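Hydrogenase maturation protease HycI (Thermococcus kodakarensis KOD1, PDB 5ZBY) is probably an endopeptidase of the peptidase A31 family that matures a [NiFe] hydrogenase by C-terminal cleavage. Local coordinates at residues 35-40 with 146-151. Numbering follows the deposited sequence.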
ATOM      1  N   GLU A  35       4.853  -8.460  -3.207  1.00 30.36           N
ATOM      2  CA  GLU A  35       5.328  -9.796  -3.578  1.00 28.47           C
ATOM      3  C   GLU A  35       6.319 -10.242  -2.551  1.00 31.74           C
ATOM      4  O   GLU A  35       6.344 -11.430  -2.173  1.00 33.61           O
ATOM      5  CB  GLU A  35       5.917  -9.814  -4.998  1.00 28.03           C
ATOM      6  CG  GLU A  35       4.808  -9.702  -6.037  1.00 30.08           C
ATOM      7  CD  GLU A  35       3.861 -10.904  -6.001  1.00 48.07           C
ATOM      8  OE1 GLU A  35       4.363 -12.044  -5.912  1.00 49.63           O
ATOM      9  OE2 GLU A  35       2.619 -10.720  -6.028  1.00 43.76           O
ATOM     10  N   ARG A  36       7.047  -9.298  -1.979  1.00 29.95           N
ATOM     11  CA  ARG A  36       8.009  -9.695  -0.986  1.00 31.50           C
ATOM     12  C   ARG A  36       7.281 -10.114   0.286  1.00 32.65           C
ATOM     13  O   ARG A  36       7.695 -11.082   0.962  1.00 37.91           O
ATOM     14  CB  ARG A  36       8.998  -8.568  -0.722  1.00 32.43           C
ATOM     15  CG  ARG A  36      10.007  -8.919   0.350  1.00 39.72           C
ATOM     16  CD  ARG A  36      10.923 -10.058  -0.109  1.00 43.29           C
ATOM     17  NE  ARG A  36      12.077 -10.178   0.780  1.00 45.34           N
ATOM     18  CZ  ARG A  36      12.538 -11.321   1.272  1.00 61.68           C
ATOM     19  NH1 ARG A  36      11.958 -12.474   0.955  1.00 52.86           N
ATOM     20  NH2 ARG A  36      13.592 -11.312   2.074  1.00 52.48           N
ATOM     21  N   LEU A  37       6.153  -9.463   0.598  1.00 29.35           N
ATOM     22  CA  LEU A  37       5.466  -9.812   1.829  1.00 28.35           C
ATOM     23  C   LEU A  37       4.923 -11.232   1.713  1.00 32.50           C
ATOM     24  O   LEU A  37       4.834 -11.946   2.732  1.00 32.27           O
ATOM     25  CB  LEU A  37       4.329  -8.853   2.147  1.00 29.31           C
ATOM     26  CG  LEU A  37       4.804  -7.538   2.778  1.00 27.76           C
ATOM     27  CD1 LEU A  37       3.646  -6.528   2.796  1.00 29.39           C
ATOM     28  CD2 LEU A  37       5.325  -7.873   4.201  1.00 35.01           C
ATOM     29  N   LYS A  38       4.588 -11.646   0.492  1.00 27.70           N
ATOM     30  CA  LYS A  38       4.024 -13.000   0.325  1.00 29.79           C
ATOM     31  C   LYS A  38       5.050 -14.070   0.712  1.00 44.76           C
ATOM     32  O   LYS A  38       4.687 -15.193   1.104  1.00 35.45           O
ATOM     33  CB  LYS A  38       3.540 -13.197  -1.110  1.00 30.32           C
ATOM     34  CG  LYS A  38       2.189 -12.536  -1.419  1.00 30.45           C
ATOM     35  CD  LYS A  38       1.870 -12.672  -2.906  1.00 33.65           C
ATOM     36  CE  LYS A  38       0.677 -11.843  -3.351  1.00 39.21           C
ATOM     37  NZ  LYS A  38      -0.636 -12.436  -3.080  1.00 45.88           N
ATOM     38  N   GLU A  39       6.326 -13.711   0.641  1.00 38.60           N
ATOM     39  CA  GLU A  39       7.410 -14.641   0.945  1.00 42.94           C
ATOM     40  C   GLU A  39       7.710 -14.636   2.425  1.00 50.80           C
ATOM     41  O   GLU A  39       8.277 -15.591   2.950  1.00 55.22           O
ATOM     42  CB  GLU A  39       8.678 -14.280   0.163  1.00 44.02           C
ATOM     43  CG  GLU A  39       8.503 -14.324  -1.342  1.00 44.55           C
ATOM     44  CD  GLU A  39       9.727 -13.888  -2.112  1.00 54.97           C
ATOM     45  OE1 GLU A  39      10.660 -13.296  -1.518  1.00 49.98           O
ATOM     46  OE2 GLU A  39       9.748 -14.140  -3.333  1.00 62.97           O
ATOM     47  N   LEU A  40       7.309 -13.567   3.102  1.00 39.59           N
ATOM     48  CA  LEU A  40       7.737 -13.343   4.482  1.00 38.18           C
ATOM     49  C   LEU A  40       6.635 -13.557   5.519  1.00 49.35           C
ATOM     50  O   LEU A  40       6.913 -13.725   6.704  1.00 59.57           O
ATOM     51  CB  LEU A  40       8.290 -11.923   4.628  1.00 40.85           C
ATOM     52  CG  LEU A  40       9.584 -11.562   3.912  1.00 40.91           C
ATOM     53  CD1 LEU A  40       9.982 -10.119   4.232  1.00 38.92           C
ATOM     54  CD2 LEU A  40      10.686 -12.518   4.326  1.00 48.58           C
ATOM     55  N   ARG A 146      13.010  -3.036   2.449  1.00 33.88           N
ATOM     56  CA  ARG A 146      12.994  -2.506   3.810  1.00 30.24           C
ATOM     57  C   ARG A 146      11.583  -2.403   4.403  1.00 37.53           C
ATOM     58  O   ARG A 146      11.326  -2.883   5.529  1.00 34.39           O
ATOM     59  CB  ARG A 146      13.696  -1.143   3.816  1.00 31.44           C
ATOM     60  CG  ARG A 146      13.710  -0.464   5.156  1.00 46.65           C
ATOM     61  CD  ARG A 146      14.391  -1.341   6.180  1.00 57.60           C
ATOM     62  NE  ARG A 146      14.608  -0.626   7.426  1.00 82.95           N
ATOM     63  CZ  ARG A 146      15.096  -1.186   8.522  1.00104.31           C
ATOM     64  NH1 ARG A 146      15.412  -2.478   8.525  1.00 82.98           N
ATOM     65  NH2 ARG A 146      15.264  -0.451   9.616  1.00 74.29           N
ATOM     66  N   LEU A 147      10.634  -1.855   3.643  1.00 30.93           N
ATOM     67  CA  LEU A 147       9.253  -1.772   4.149  1.00 30.01           C
ATOM     68  C   LEU A 147       8.647  -3.156   4.342  1.00 30.53           C
ATOM     69  O   LEU A 147       7.894  -3.394   5.302  1.00 30.15           O
ATOM     70  CB  LEU A 147       8.361  -0.939   3.204  1.00 26.34           C
ATOM     71  CG  LEU A 147       6.911  -0.812   3.697  1.00 25.96           C
ATOM     72  CD1 LEU A 147       6.784  -0.082   5.037  1.00 31.96           C
ATOM     73  CD2 LEU A 147       6.133  -0.085   2.600  1.00 24.94           C
ATOM     74  N   ALA A 148       8.920  -4.074   3.413  1.00 27.02           N
ATOM     75  CA  ALA A 148       8.361  -5.436   3.593  1.00 24.49           C
ATOM     76  C   ALA A 148       8.933  -6.062   4.843  1.00 31.61           C
ATOM     77  O   ALA A 148       8.200  -6.736   5.567  1.00 33.17           O
ATOM     78  CB  ALA A 148       8.639  -6.314   2.382  1.00 26.85           C
ATOM     79  N   GLU A 149      10.221  -5.863   5.098  1.00 33.93           N
ATOM     80  CA  GLU A 149      10.823  -6.380   6.337  1.00 37.70           C
ATOM     81  C   GLU A 149      10.233  -5.752   7.598  1.00 37.28           C
ATOM     82  O   GLU A 149       9.971  -6.459   8.597  1.00 37.23           O
ATOM     83  CB  GLU A 149      12.337  -6.179   6.331  1.00 36.07           C
ATOM     84  CG  GLU A 149      13.078  -7.027   5.317  1.00 51.15           C
ATOM     85  CD  GLU A 149      14.589  -6.861   5.413  1.00 76.13           C
ATOM     86  OE1 GLU A 149      15.055  -6.156   6.336  1.00 84.54           O
ATOM     87  OE2 GLU A 149      15.310  -7.444   4.568  1.00 85.90           O
ATOM     88  N   LEU A 150      10.010  -4.446   7.577  1.00 32.93           N
ATOM     89  CA  LEU A 150       9.465  -3.772   8.753  1.00 36.82           C
ATOM     90  C   LEU A 150       8.065  -4.300   9.023  1.00 49.24           C
ATOM     91  O   LEU A 150       7.688  -4.609  10.178  1.00 36.50           O
ATOM     92  CB  LEU A 150       9.462  -2.256   8.559  1.00 34.14           C
ATOM     93  CG  LEU A 150      10.871  -1.660   8.464  1.00 49.83           C
ATOM     94  CD1 LEU A 150      10.846  -0.280   7.851  1.00 40.84           C
ATOM     95  CD2 LEU A 150      11.496  -1.619   9.857  1.00 49.88           C
ATOM     96  N   ILE A 151       7.285  -4.435   7.954  1.00 30.51           N
ATOM     97  CA  ILE A 151       5.913  -4.928   8.133  1.00 29.23           C
ATOM     98  C   ILE A 151       5.935  -6.374   8.571  1.00 31.92           C
ATOM     99  O   ILE A 151       5.161  -6.757   9.482  1.00 33.59           O
ATOM    100  CB  ILE A 151       5.065  -4.765   6.849  1.00 30.36           C
ATOM    101  CG1 ILE A 151       4.813  -3.271   6.620  1.00 29.53           C
ATOM    102  CG2 ILE A 151       3.739  -5.565   6.978  1.00 32.04           C
ATOM    103  CD1 ILE A 151       4.168  -2.959   5.285  1.00 32.29           C
TER
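Two neighbouring helices of the alpha/beta fold, 29-40 and 138-156, pack here through R36, L37 and L40 on one side and A148 and I151 on the other. The short segments run in roughly the same direction, at 37° to each other, with their axes 9.1 Å apart at closest approach. A148 is the point of nearest backbone approach, its CA 5.5 Å from L37 CA, and its methyl points at helix 29-40. The methyl sits among three side chains. R36 lays its aliphatic stem against it, CG 3.6 Å from A148 CB, and L37 CG lies at 4.0 Å from the same carbon. L40 approaches from the next turn, its CD1 nearer to the carbonyl oxygen of A148 than to the methyl. L37 reaches further along the partner helix: its CD2 lies 3.4 Å from A148 O and also touches I151 CG2. Beyond the methyl, the polar end of R36 reaches the partly exposed side of the contact. With CG anti to the backbone N (chi1 178°) and a bend at chi2, the chain first passes the methyl and then carries its guanidinium back beside L40, whose CD2 lies 3.4 Å above the guanidinium plane of R36, offset from its centre. NH1 of R36 makes a hydrogen-bonded salt bridge to E39 OE1 at 2.9 Å, the oxygen tilted 25° from the guanidinium plane, while NE makes a salt bridge to E145, one turn before E149 on the other helix. An alanine in place of R36 would probably leave both E39 and E145 without their positive mate, E145 close to the like charge of E149, and thin the cover over the A148 methyl. L147 packs on F29 and V33, extending the helix-helix contact toward the start of helix 29-40, while L37 and I151 both rest on I16 of strand 14-18, which sets the pair against the sheet.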